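Local coordinates for protein pyrrolidone-carboxylate peptidase (Pyrococcus furiosus, PDB 1X10) that removes N-terminal pyroglutamyl (5-oxoproline) groups from peptides as a cysteine peptidase, generally sparing those whose next residue is proline, at residues E14-T19 / P171-D176; L41-G46 / P91-K96; R73-I78 / P130-N135. The protein carries 3 engineered substitutions. One frame throughout, in Å; residues are numbered along the deposited sequence.

Interaction 1: E14-T19 / P171-D176; sequences EKINPT and PEQIID
Gln173 lays its side chain obliquely over Ile16 and spreads its amide between that residue and Pro18. With CG anti to the carbonyl carbon (chi1 -67°) and CD carrying on extended (chi2 -176°), the chain spans the gap to the loop 14-19, and its CG passes 3.7 Å from CD1 of Ile16. The two ends of the amide then part. OE1 lies 3.5 Å from CD of Pro18 and accepts a bond from the backbone N of Ile170. NE2 comes within 2.9 Å of Ile16 O, but the angle is too poor for a hydrogen bond; it donates instead to a water at 3.1 Å from NE2. A glutamine suits this place because OE1 can accept from Ile170 while NE2 gives to the water, all beside an apolar chain. The same water accepts from Ile16 N and donates to Glu14 OE1, so it joins both segments; a second lies between Glu14 OE1 and Asp176 OD2. The carboxylate of Glu14 stands almost square to the Gln173 amide, their planes 89° apart.

Just beyond Ile16 the loop turns into helix 18-26, with Asn17 as its N-cap. Asn17 OD1 accepts from Thr19 N at 3.0 Å and also from Thr19 OG1, both from the same face of the amide, while Pro18, following the cap, has no N-H to leave unbonded. Strand 63-69 and strand 161-167, which carries the catalytic His166, lie against this helix start.

On the outer side Glu172 crosses Ile16 at about a right angle, OE1 3.7 Å from Ile16 CD1. Glu14 OE2 and Asp176 OD1 are 5.4 Å apart, like charges whose repulsion would probably be eased by the salt bridge from Glu14 OE2 to Lys177. Pro171 and Ile174 pack on Pro130 of the second subunit.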
ATOM      1  N   GLU A  14       4.320 -19.317   8.287  1.00 24.49           N
ATOM      2  CA  GLU A  14       4.257 -18.603   9.558  1.00 24.59           C
ATOM      3  C   GLU A  14       4.458 -19.573  10.709  1.00 24.00           C
ATOM      4  O   GLU A  14       4.010 -20.716  10.648  1.00 23.73           O
ATOM      5  CB  GLU A  14       2.902 -17.909   9.724  1.00 24.53           C
ATOM      6  CG  GLU A  14       2.697 -16.691   8.843  1.00 25.49           C
ATOM      7  CD  GLU A  14       3.779 -15.644   9.033  1.00 26.06           C
ATOM      8  OE1 GLU A  14       4.197 -15.402  10.187  1.00 26.15           O
ATOM      9  OE2 GLU A  14       4.206 -15.050   8.023  1.00 26.48           O
ATOM     10  N   LYS A  15       5.139 -19.127  11.756  1.00 23.56           N
ATOM     11  CA  LYS A  15       5.353 -19.986  12.910  1.00 23.20           C
ATOM     12  C   LYS A  15       4.107 -20.006  13.780  1.00 21.65           C
ATOM     13  O   LYS A  15       3.862 -20.970  14.501  1.00 21.36           O
ATOM     14  CB  LYS A  15       6.563 -19.514  13.718  1.00 24.89           C
ATOM     15  CG  LYS A  15       7.879 -20.077  13.198  1.00 27.98           C
ATOM     16  CD  LYS A  15       8.108 -19.708  11.737  1.00 29.75           C
ATOM     17  CE  LYS A  15       8.834 -20.818  10.984  1.00 31.31           C
ATOM     18  NZ  LYS A  15       7.985 -22.043  10.857  1.00 32.04           N
ATOM     19  N   ILE A  16       3.310 -18.945  13.699  1.00 19.75           N
ATOM     20  CA  ILE A  16       2.087 -18.870  14.486  1.00 18.40           C
ATOM     21  C   ILE A  16       0.907 -18.302  13.708  1.00 17.02           C
ATOM     22  O   ILE A  16       1.061 -17.707  12.640  1.00 16.20           O
ATOM     23  CB  ILE A  16       2.257 -17.981  15.737  1.00 19.40           C
ATOM     24  CG1 ILE A  16       2.348 -16.514  15.314  1.00 19.73           C
ATOM     25  CG2 ILE A  16       3.506 -18.393  16.516  1.00 20.23           C
ATOM     26  CD1 ILE A  16       2.311 -15.533  16.468  1.00 21.27           C
ATOM     27  N   ASN A  17      -0.275 -18.511  14.272  1.00 15.42           N
ATOM     28  CA  ASN A  17      -1.517 -17.998  13.726  1.00 13.60           C
ATOM     29  C   ASN A  17      -2.217 -17.488  14.978  1.00 12.47           C
ATOM     30  O   ASN A  17      -2.627 -18.272  15.832  1.00 12.40           O
ATOM     31  CB  ASN A  17      -2.348 -19.110  13.079  1.00 12.82           C
ATOM     32  CG  ASN A  17      -3.568 -18.566  12.362  1.00 12.36           C
ATOM     33  OD1 ASN A  17      -4.217 -17.647  12.851  1.00 11.68           O
ATOM     34  ND2 ASN A  17      -3.883 -19.131  11.202  1.00 10.58           N
ATOM     35  N   PRO A  18      -2.353 -16.164  15.109  1.00 12.15           N
ATOM     36  CA  PRO A  18      -3.010 -15.604  16.291  1.00 12.21           C
ATOM     37  C   PRO A  18      -4.426 -16.119  16.558  1.00 12.06           C
ATOM     38  O   PRO A  18      -4.879 -16.112  17.705  1.00 11.39           O
ATOM     39  CB  PRO A  18      -2.962 -14.097  16.032  1.00 12.57           C
ATOM     40  CG  PRO A  18      -3.005 -14.007  14.544  1.00 12.17           C
ATOM     41  CD  PRO A  18      -2.046 -15.106  14.128  1.00 12.17           C
ATOM     42  N   THR A  19      -5.120 -16.574  15.518  1.00 11.30           N
ATOM     43  CA  THR A  19      -6.486 -17.064  15.715  1.00 11.47           C
ATOM     44  C   THR A  19      -6.514 -18.401  16.453  1.00 11.54           C
ATOM     45  O   THR A  19      -7.523 -18.768  17.049  1.00 11.44           O
ATOM     46  CB  THR A  19      -7.260 -17.171  14.372  1.00 11.14           C
ATOM     47  OG1 THR A  19      -6.680 -18.183  13.541  1.00 10.87           O
ATOM     48  CG2 THR A  19      -7.222 -15.836  13.645  1.00 10.52           C
ATOM     49  N   PRO A 171       1.868  -7.945  15.996  1.00 13.26           N
ATOM     50  CA  PRO A 171       3.231  -7.396  15.923  1.00 13.70           C
ATOM     51  C   PRO A 171       4.423  -8.350  15.830  1.00 14.90           C
ATOM     52  O   PRO A 171       5.292  -8.167  14.976  1.00 15.16           O
ATOM     53  CB  PRO A 171       3.304  -6.495  17.156  1.00 13.57           C
ATOM     54  CG  PRO A 171       1.895  -5.970  17.238  1.00 13.21           C
ATOM     55  CD  PRO A 171       1.079  -7.233  17.020  1.00 13.09           C
ATOM     56  N   GLU A 172       4.479  -9.357  16.693  1.00 15.80           N
ATOM     57  CA  GLU A 172       5.606 -10.284  16.667  1.00 16.75           C
ATOM     58  C   GLU A 172       5.786 -11.002  15.333  1.00 17.00           C
ATOM     59  O   GLU A 172       6.886 -11.458  15.016  1.00 17.13           O
ATOM     60  CB  GLU A 172       5.481 -11.313  17.790  1.00 18.14           C
ATOM     61  CG  GLU A 172       4.185 -12.093  17.781  1.00 20.26           C
ATOM     62  CD  GLU A 172       4.027 -12.949  19.020  1.00 21.96           C
ATOM     63  OE1 GLU A 172       4.539 -14.092  19.032  1.00 22.42           O
ATOM     64  OE2 GLU A 172       3.401 -12.465  19.989  1.00 22.73           O
ATOM     65  N   GLN A 173       4.717 -11.093  14.547  1.00 16.09           N
ATOM     66  CA  GLN A 173       4.793 -11.763  13.252  1.00 15.56           C
ATOM     67  C   GLN A 173       5.454 -10.884  12.189  1.00 16.12           C
ATOM     68  O   GLN A 173       5.834 -11.369  11.124  1.00 15.59           O
ATOM     69  CB  GLN A 173       3.392 -12.151  12.772  1.00 14.99           C
ATOM     70  CG  GLN A 173       2.713 -13.230  13.603  1.00 13.71           C
ATOM     71  CD  GLN A 173       1.374 -13.637  13.019  1.00 13.42           C
ATOM     72  OE1 GLN A 173       0.403 -12.883  13.082  1.00 12.62           O
ATOM     73  NE2 GLN A 173       1.319 -14.831  12.431  1.00 12.19           N
ATOM     74  N   ILE A 174       5.582  -9.593  12.483  1.00 16.71           N
ATOM     75  CA  ILE A 174       6.170  -8.644  11.541  1.00 18.26           C
ATOM     76  C   ILE A 174       7.701  -8.619  11.574  1.00 19.36           C
ATOM     77  O   ILE A 174       8.354  -8.320  10.569  1.00 19.56           O
ATOM     78  CB  ILE A 174       5.661  -7.204  11.822  1.00 17.63           C
ATOM     79  CG1 ILE A 174       4.130  -7.181  11.853  1.00 17.10           C
ATOM     80  CG2 ILE A 174       6.189  -6.243  10.762  1.00 17.44           C
ATOM     81  CD1 ILE A 174       3.469  -7.657  10.579  1.00 17.09           C
ATOM     82  N   ILE A 175       8.269  -8.943  12.729  1.00 21.14           N
ATOM     83  CA  ILE A 175       9.716  -8.912  12.909  1.00 23.17           C
ATOM     84  C   ILE A 175      10.566  -9.460  11.757  1.00 24.91           C
ATOM     85  O   ILE A 175      11.391  -8.732  11.206  1.00 24.71           O
ATOM     86  CB  ILE A 175      10.125  -9.622  14.217  1.00 23.51           C
ATOM     87  CG1 ILE A 175       9.329  -9.050  15.395  1.00 23.34           C
ATOM     88  CG2 ILE A 175      11.621  -9.435  14.467  1.00 22.98           C
ATOM     89  CD1 ILE A 175       9.365  -7.529  15.493  1.00 23.59           C
ATOM     90  N   ASP A 176      10.377 -10.722  11.381  1.00 26.85           N
ATOM     91  CA  ASP A 176      11.186 -11.282  10.296  1.00 28.96           C
ATOM     92  C   ASP A 176      10.788 -10.830   8.891  1.00 29.35           C
ATOM     93  O   ASP A 176      11.420 -11.219   7.911  1.00 29.51           O
ATOM     94  CB  ASP A 176      11.195 -12.813  10.366  1.00 30.66           C
ATOM     95  CG  ASP A 176       9.817 -13.413  10.229  1.00 32.30           C
ATOM     96  OD1 ASP A 176       9.112 -13.075   9.253  1.00 33.91           O
ATOM     97  OD2 ASP A 176       9.441 -14.232  11.095  1.00 33.80           O
TER
HETATM   98  O   HOH W   1       4.067 -16.310  12.461  1.00 17.56           O
HETATM   99  O   HOH W   2       6.744 -14.100  10.676  1.00 23.86           O

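Interaction 2: L41-G46 / P91-K96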
ATOM      1  N   LEU A  41      -8.953 -25.252  13.733  1.00 13.03           N
ATOM      2  CA  LEU A  41      -9.132 -25.998  12.490  1.00 12.94           C
ATOM      3  C   LEU A  41      -7.836 -26.084  11.697  1.00 12.86           C
ATOM      4  O   LEU A  41      -7.006 -25.175  11.748  1.00 12.49           O
ATOM      5  CB  LEU A  41     -10.191 -25.321  11.622  1.00 13.28           C
ATOM      6  CG  LEU A  41     -11.581 -25.197  12.242  1.00 13.36           C
ATOM      7  CD1 LEU A  41     -12.489 -24.390  11.305  1.00 13.79           C
ATOM      8  CD2 LEU A  41     -12.152 -26.589  12.482  1.00 13.09           C
ATOM      9  N   PRO A  42      -7.641 -27.184  10.957  1.00 12.48           N
ATOM     10  CA  PRO A  42      -6.421 -27.327  10.163  1.00 12.88           C
ATOM     11  C   PRO A  42      -6.565 -26.491   8.892  1.00 12.46           C
ATOM     12  O   PRO A  42      -7.679 -26.282   8.416  1.00 12.29           O
ATOM     13  CB  PRO A  42      -6.387 -28.823   9.862  1.00 13.17           C
ATOM     14  CG  PRO A  42      -7.852 -29.144   9.696  1.00 12.75           C
ATOM     15  CD  PRO A  42      -8.478 -28.396  10.866  1.00 12.62           C
ATOM     16  N   VAL A  43      -5.453 -25.990   8.365  1.00 11.64           N
ATOM     17  CA  VAL A  43      -5.501 -25.205   7.137  1.00 12.66           C
ATOM     18  C   VAL A  43      -5.269 -26.223   6.021  1.00 13.22           C
ATOM     19  O   VAL A  43      -4.234 -26.231   5.351  1.00 12.40           O
ATOM     20  CB  VAL A  43      -4.405 -24.114   7.120  1.00 13.12           C
ATOM     21  CG1 VAL A  43      -4.487 -23.305   5.829  1.00 13.29           C
ATOM     22  CG2 VAL A  43      -4.591 -23.177   8.318  1.00 12.83           C
ATOM     23  N   VAL A  44      -6.266 -27.084   5.842  1.00 12.92           N
ATOM     24  CA  VAL A  44      -6.211 -28.161   4.863  1.00 13.52           C
ATOM     25  C   VAL A  44      -7.595 -28.404   4.277  1.00 13.41           C
ATOM     26  O   VAL A  44      -8.541 -28.659   5.012  1.00 12.60           O
ATOM     27  CB  VAL A  44      -5.748 -29.470   5.540  1.00 14.03           C
ATOM     28  CG1 VAL A  44      -5.695 -30.604   4.511  1.00 14.21           C
ATOM     29  CG2 VAL A  44      -4.393 -29.260   6.217  1.00 14.18           C
ATOM     30  N   PHE A  45      -7.717 -28.326   2.956  1.00 13.84           N
ATOM     31  CA  PHE A  45      -9.008 -28.566   2.328  1.00 14.49           C
ATOM     32  C   PHE A  45      -9.421 -30.014   2.590  1.00 14.88           C
ATOM     33  O   PHE A  45      -8.579 -30.908   2.621  1.00 14.48           O
ATOM     34  CB  PHE A  45      -8.934 -28.317   0.820  1.00 14.68           C
ATOM     35  CG  PHE A  45      -8.702 -26.879   0.451  1.00 14.65           C
ATOM     36  CD1 PHE A  45      -7.461 -26.453  -0.013  1.00 14.76           C
ATOM     37  CD2 PHE A  45      -9.733 -25.952   0.558  1.00 14.28           C
ATOM     38  CE1 PHE A  45      -7.252 -25.118  -0.373  1.00 14.79           C
ATOM     39  CE2 PHE A  45      -9.539 -24.619   0.203  1.00 14.48           C
ATOM     40  CZ  PHE A  45      -8.294 -24.201  -0.266  1.00 14.41           C
ATOM     41  N   GLY A  46     -10.720 -30.236   2.766  1.00 15.24           N
ATOM     42  CA  GLY A  46     -11.213 -31.575   3.036  1.00 15.77           C
ATOM     43  C   GLY A  46     -11.194 -31.855   4.527  1.00 16.24           C
ATOM     44  O   GLY A  46     -12.242 -31.935   5.168  1.00 16.44           O
ATOM     45  N   PRO A  91      -0.842 -23.270  -1.803  1.00 20.49           N
ATOM     46  CA  PRO A  91      -1.409 -24.565  -1.421  1.00 19.96           C
ATOM     47  C   PRO A  91      -1.753 -24.610   0.066  1.00 18.76           C
ATOM     48  O   PRO A  91      -1.277 -23.779   0.844  1.00 18.01           O
ATOM     49  CB  PRO A  91      -0.299 -25.542  -1.784  1.00 20.69           C
ATOM     50  CG  PRO A  91       0.934 -24.748  -1.506  1.00 21.80           C
ATOM     51  CD  PRO A  91       0.603 -23.380  -2.069  1.00 21.09           C
ATOM     52  N   ASP A  92      -2.591 -25.565   0.460  1.00 17.56           N
ATOM     53  CA  ASP A  92      -2.939 -25.692   1.866  1.00 17.71           C
ATOM     54  C   ASP A  92      -1.772 -26.380   2.567  1.00 17.95           C
ATOM     55  O   ASP A  92      -0.753 -26.663   1.933  1.00 16.66           O
ATOM     56  CB  ASP A  92      -4.250 -26.475   2.041  1.00 17.08           C
ATOM     57  CG  ASP A  92      -4.149 -27.922   1.599  1.00 16.57           C
ATOM     58  OD1 ASP A  92      -5.213 -28.578   1.533  1.00 15.84           O
ATOM     59  OD2 ASP A  92      -3.035 -28.412   1.323  1.00 15.42           O
ATOM     60  N   ASN A  93      -1.914 -26.652   3.862  1.00 18.37           N
ATOM     61  CA  ASN A  93      -0.840 -27.276   4.625  1.00 19.50           C
ATOM     62  C   ASN A  93      -0.415 -28.672   4.177  1.00 20.42           C
ATOM     63  O   ASN A  93       0.587 -29.199   4.662  1.00 20.29           O
ATOM     64  CB  ASN A  93      -1.195 -27.289   6.118  1.00 19.02           C
ATOM     65  CG  ASN A  93      -0.920 -25.948   6.795  1.00 19.00           C
ATOM     66  OD1 ASN A  93      -1.285 -25.734   7.954  1.00 18.85           O
ATOM     67  ND2 ASN A  93      -0.264 -25.045   6.073  1.00 17.37           N
ATOM     68  N   GLU A  94      -1.162 -29.281   3.265  1.00 21.24           N
ATOM     69  CA  GLU A  94      -0.783 -30.607   2.786  1.00 22.37           C
ATOM     70  C   GLU A  94      -0.367 -30.537   1.317  1.00 22.88           C
ATOM     71  O   GLU A  94      -0.317 -31.555   0.623  1.00 22.91           O
ATOM     72  CB  GLU A  94      -1.929 -31.605   2.978  1.00 23.24           C
ATOM     73  CG  GLU A  94      -2.434 -31.676   4.414  1.00 24.92           C
ATOM     74  CD  GLU A  94      -3.117 -32.993   4.745  1.00 25.87           C
ATOM     75  OE1 GLU A  94      -3.855 -33.527   3.894  1.00 26.44           O
ATOM     76  OE2 GLU A  94      -2.922 -33.491   5.874  1.00 27.23           O
ATOM     77  N   GLY A  95      -0.072 -29.325   0.856  1.00 22.63           N
ATOM     78  CA  GLY A  95       0.364 -29.126  -0.517  1.00 23.60           C
ATOM     79  C   GLY A  95      -0.717 -29.087  -1.583  1.00 24.29           C
ATOM     80  O   GLY A  95      -0.411 -29.058  -2.774  1.00 24.24           O
ATOM     81  N   LYS A  96      -1.980 -29.083  -1.170  1.00 24.59           N
ATOM     82  CA  LYS A  96      -3.081 -29.053  -2.125  1.00 24.65           C
ATOM     83  C   LYS A  96      -3.445 -27.631  -2.540  1.00 25.24           C
ATOM     84  O   LYS A  96      -3.840 -26.811  -1.710  1.00 24.39           O
ATOM     85  CB  LYS A  96      -4.315 -29.762  -1.544  1.00 24.92           C
ATOM     86  CG  LYS A  96      -4.132 -31.266  -1.355  1.00 24.99           C
ATOM     87  CD  LYS A  96      -5.455 -31.990  -1.109  1.00 25.18           C
ATOM     88  CE  LYS A  96      -5.790 -32.138   0.374  1.00 26.29           C
ATOM     89  NZ  LYS A  96      -6.101 -30.867   1.067  1.00 23.85           N
TER
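Asp92 and Lys96 hold Phe45 by its two backbone polar groups, the aspartate at the N-H and the lysine at the C=O. Phe45 N donates to Asp92 OD1 at 2.9 Å, meeting the oxygen on its anti side, 20° out of the carboxylate plane, while Lys96 NZ donates to Phe45 O, also at 2.9 Å. The lysine chain bends at its last two torsions to bring NZ back over its own loop, where it forms a salt bridge with the same OD1. An aspartate fits because its short chain puts two acceptors among these donors: OD2 takes Glu94 N at 2.8 Å and Lys96 N, from opposite faces of the carboxylate. The first of these bonds closes an Asx turn, laid over the type I beta turn from Asp92 to Gly95. CG of Asp92 stands between its backbone N and carbonyl carbon (chi1 65°), and the many donors probably hold the carboxylate against rotation.

Beside this cluster a nearly straight backbone bond runs from Asn93 N to Val43 O, 2.8 Å long with an angle of 170° at the hydrogen; Val43 is the centre of an inverse gamma turn.

Packing follows outward. Val44 reaches across Glu94 at about a right angle, CG1 3.4 Å from its CG, and the other methyl, CG2, lies 3.8 Å from Asn93 CB. Glu94 thus offers its aliphatic part to the valine and its carboxylate to Lys47 in a salt bridge.

The loop 41-46 links strand 34-41 to helix 47-59, with Gly46 as N-cap, and 91-96 belongs to the loop between strands 76-83 and 110-112. Helix 141-156 packs against the contact: Leu141 touches Val43, Phe45 and Asp92, and Tyr144 meets the Phe45 ring edge-to-face.

Interaction 3: R73-I78 / P130-N135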
ATOM      1  N   ARG A  73      -3.926  -7.054   6.028  1.00 13.16           N
ATOM      2  CA  ARG A  73      -5.018  -6.181   6.432  1.00 13.50           C
ATOM      3  C   ARG A  73      -4.638  -5.401   7.685  1.00 12.55           C
ATOM      4  O   ARG A  73      -3.970  -5.917   8.583  1.00 12.90           O
ATOM      5  CB  ARG A  73      -6.310  -6.990   6.577  1.00 15.35           C
ATOM      6  CG  ARG A  73      -6.998  -7.078   5.214  1.00 17.60           C
ATOM      7  CD  ARG A  73      -7.523  -8.439   4.820  1.00 19.32           C
ATOM      8  NE  ARG A  73      -8.876  -8.668   5.296  1.00 20.68           N
ATOM      9  CZ  ARG A  73      -9.837  -9.270   4.593  1.00 20.44           C
ATOM     10  NH1 ARG A  73      -9.613  -9.709   3.361  1.00 20.83           N
ATOM     11  NH2 ARG A  73     -11.025  -9.441   5.136  1.00 18.54           N
ATOM     12  N   SER A  74      -5.050  -4.140   7.716  1.00 12.56           N
ATOM     13  CA  SER A  74      -4.708  -3.215   8.797  1.00 11.97           C
ATOM     14  C   SER A  74      -5.673  -3.081   9.957  1.00 12.15           C
ATOM     15  O   SER A  74      -5.357  -2.417  10.949  1.00 12.28           O
ATOM     16  CB  SER A  74      -4.492  -1.824   8.209  1.00 12.39           C
ATOM     17  OG  SER A  74      -5.705  -1.350   7.650  1.00 13.34           O
ATOM     18  N   ALA A  75      -6.850  -3.682   9.837  1.00 11.54           N
ATOM     19  CA  ALA A  75      -7.836  -3.590  10.896  1.00 10.74           C
ATOM     20  C   ALA A  75      -8.689  -4.844  10.919  1.00 10.81           C
ATOM     21  O   ALA A  75      -8.590  -5.693  10.028  1.00 10.43           O
ATOM     22  CB  ALA A  75      -8.717  -2.367  10.673  1.00 10.63           C
ATOM     23  N   ILE A  76      -9.518  -4.962  11.952  1.00  9.99           N
ATOM     24  CA  ILE A  76     -10.417  -6.104  12.072  1.00  9.82           C
ATOM     25  C   ILE A  76     -11.383  -6.027  10.898  1.00  9.90           C
ATOM     26  O   ILE A  76     -11.887  -4.947  10.571  1.00 10.56           O
ATOM     27  CB  ILE A  76     -11.243  -6.043  13.379  1.00  9.80           C
ATOM     28  CG1 ILE A  76     -10.322  -6.153  14.601  1.00  9.74           C
ATOM     29  CG2 ILE A  76     -12.300  -7.154  13.381  1.00  9.40           C
ATOM     30  CD1 ILE A  76      -9.560  -7.476  14.705  1.00  9.48           C
ATOM     31  N   SER A  77     -11.635  -7.150  10.241  1.00  9.77           N
ATOM     32  CA  SER A  77     -12.570  -7.144   9.133  1.00 10.06           C
ATOM     33  C   SER A  77     -13.630  -8.212   9.334  1.00 10.08           C
ATOM     34  O   SER A  77     -13.329  -9.354   9.686  1.00 10.17           O
ATOM     35  CB  SER A  77     -11.849  -7.337   7.789  1.00 10.45           C
ATOM     36  OG  SER A  77     -11.026  -8.488   7.782  1.00 11.11           O
ATOM     37  N   ILE A  78     -14.876  -7.814   9.120  1.00  9.75           N
ATOM     38  CA  ILE A  78     -16.023  -8.701   9.271  1.00  9.87           C
ATOM     39  C   ILE A  78     -16.514  -9.048   7.869  1.00  9.87           C
ATOM     40  O   ILE A  78     -16.893  -8.163   7.100  1.00  9.23           O
ATOM     41  CB  ILE A  78     -17.129  -7.996  10.071  1.00 10.75           C
ATOM     42  CG1 ILE A  78     -16.543  -7.481  11.396  1.00 11.62           C
ATOM     43  CG2 ILE A  78     -18.277  -8.962  10.338  1.00 11.62           C
ATOM     44  CD1 ILE A  78     -17.355  -6.363  12.055  1.00 12.87           C
ATOM     45  N   PRO A 130     -10.384  -0.405  15.405  1.00 14.09           N
ATOM     46  CA  PRO A 130     -10.650  -0.223  13.975  1.00 13.35           C
ATOM     47  C   PRO A 130     -11.183  -1.505  13.336  1.00 12.82           C
ATOM     48  O   PRO A 130     -10.621  -2.593  13.513  1.00 12.27           O
ATOM     49  CB  PRO A 130      -9.295   0.214  13.411  1.00 14.15           C
ATOM     50  CG  PRO A 130      -8.298  -0.260  14.431  1.00 15.27           C
ATOM     51  CD  PRO A 130      -8.995  -0.056  15.742  1.00 13.77           C
ATOM     52  N   ALA A 131     -12.280  -1.370  12.603  1.00 12.07           N
ATOM     53  CA  ALA A 131     -12.904  -2.512  11.956  1.00 12.29           C
ATOM     54  C   ALA A 131     -13.725  -2.050  10.764  1.00 12.55           C
ATOM     55  O   ALA A 131     -14.225  -0.921  10.737  1.00 12.82           O
ATOM     56  CB  ALA A 131     -13.801  -3.250  12.956  1.00 12.43           C
ATOM     57  N   TYR A 132     -13.857  -2.920   9.773  1.00 12.68           N
ATOM     58  CA  TYR A 132     -14.639  -2.603   8.589  1.00 12.91           C
ATOM     59  C   TYR A 132     -15.253  -3.886   8.033  1.00 12.92           C
ATOM     60  O   TYR A 132     -14.892  -4.996   8.454  1.00 12.51           O
ATOM     61  CB  TYR A 132     -13.758  -1.921   7.538  1.00 12.86           C
ATOM     62  CG  TYR A 132     -12.671  -2.796   6.966  1.00 13.50           C
ATOM     63  CD1 TYR A 132     -12.866  -3.491   5.774  1.00 13.52           C
ATOM     64  CD2 TYR A 132     -11.440  -2.923   7.611  1.00 13.37           C
ATOM     65  CE1 TYR A 132     -11.863  -4.291   5.235  1.00 13.56           C
ATOM     66  CE2 TYR A 132     -10.432  -3.717   7.081  1.00 13.72           C
ATOM     67  CZ  TYR A 132     -10.652  -4.398   5.891  1.00 13.86           C
ATOM     68  OH  TYR A 132      -9.659  -5.179   5.357  1.00 15.08           O
ATOM     69  N   ILE A 133     -16.196  -3.733   7.110  1.00 12.17           N
ATOM     70  CA  ILE A 133     -16.854  -4.878   6.503  1.00 12.30           C
ATOM     71  C   ILE A 133     -16.102  -5.255   5.231  1.00 11.99           C
ATOM     72  O   ILE A 133     -15.900  -4.421   4.350  1.00 11.36           O
ATOM     73  CB  ILE A 133     -18.339  -4.568   6.138  1.00 13.40           C
ATOM     74  CG1 ILE A 133     -19.243  -4.614   7.382  1.00 14.68           C
ATOM     75  CG2 ILE A 133     -18.876  -5.649   5.194  1.00 13.09           C
ATOM     76  CD1 ILE A 133     -18.666  -4.019   8.622  1.00 17.02           C
ATOM     77  N   SER A 134     -15.680  -6.513   5.150  1.00 11.60           N
ATOM     78  CA  SER A 134     -14.971  -7.015   3.978  1.00 11.13           C
ATOM     79  C   SER A 134     -15.983  -7.700   3.064  1.00 11.42           C
ATOM     80  O   SER A 134     -16.888  -8.395   3.539  1.00 10.05           O
ATOM     81  CB  SER A 134     -13.889  -8.016   4.395  1.00 11.43           C
ATOM     82  OG  SER A 134     -13.395  -8.726   3.274  1.00 10.68           O
ATOM     83  N   ASN A 135     -15.825  -7.507   1.754  1.00 10.59           N
ATOM     84  CA  ASN A 135     -16.742  -8.102   0.791  1.00 11.11           C
ATOM     85  C   ASN A 135     -16.192  -9.344   0.095  1.00 10.95           C
ATOM     86  O   ASN A 135     -16.790  -9.864  -0.852  1.00 10.85           O
ATOM     87  CB  ASN A 135     -17.176  -7.040  -0.212  1.00 10.51           C
ATOM     88  CG  ASN A 135     -17.990  -5.949   0.447  1.00 11.39           C
ATOM     89  OD1 ASN A 135     -17.789  -4.760   0.191  1.00 13.51           O
ATOM     90  ND2 ASN A 135     -18.916  -6.351   1.309  1.00 10.13           N
TER
HETATM   91  O   HOH W   3      -7.191  -3.515   5.478  1.00 15.43           O
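Strand 76-78 runs parallel to strand 131-134 with a 37° twist, joined by four backbone hydrogen bonds: Ile76 N to Pro130 O, Tyr132 N to Ile76 O, Ile78 N to Tyr132 O and Ser134 N to Ile78 O. On one face of the sheet Ser77 sets its CB over the ring of Tyr132, a CH-pi contact 4.0 Å from CB to the ring centroid and offset toward the rim. The phenol end meets Arg73, whose CG is 3.3 Å from the OH. The two side chains cross at about a right angle. Beyond, Arg73 grips Ser77 OG side-on with NE and NH2, the oxygen lying in the guanidinium plane and 2.8 Å from NH2. A serine is small enough to lie with CB over the ring and still offer OG to the arginine. Arginine suits the place because its flat, several-donor group can hold Ser77 OG in its plane and still give NH2 to a salt bridge with the active-site Glu79, to which Ser134 OG is hydrogen-bonded. An alanine in place of Arg73 would probably leave Glu79 without this charged partner and Ser77 OG without its two donors, free to turn. A water bridges Tyr132 OH and Ser74 N.

On the other face the residues are apolar, with Ile76 CB 3.8 Å from Ala131 CB. Helix 117-126 covers this side, pressing Ile117 and Ile120 on Ile78 and Met121 on Ile133, while strand 161-167, antiparallel, flanks strand 76-83 and brings the catalytic His166 against Arg73 and Ser77.

Overall arrangement
Interaction 3 is the core contact, two parallel strands of the central sheet bonded backbone to backbone, with an apolar face under a helix and a polar face at the active site. Interactions 1 and 2 join loops nearer the surface and share no segment with it or with each other. In interaction 1 waters do most of the polar bridging; in interaction 2 a carboxylate and a lysine bind the backbone directly. Along the chain interactions 2 and 3 both lie inside the loop closed by interaction 1, and their segments alternate. Interactions 1 and 3 both pack on strand 161-167 and both touch the second subunit, whereas no other chain of the assembly touches interaction 2.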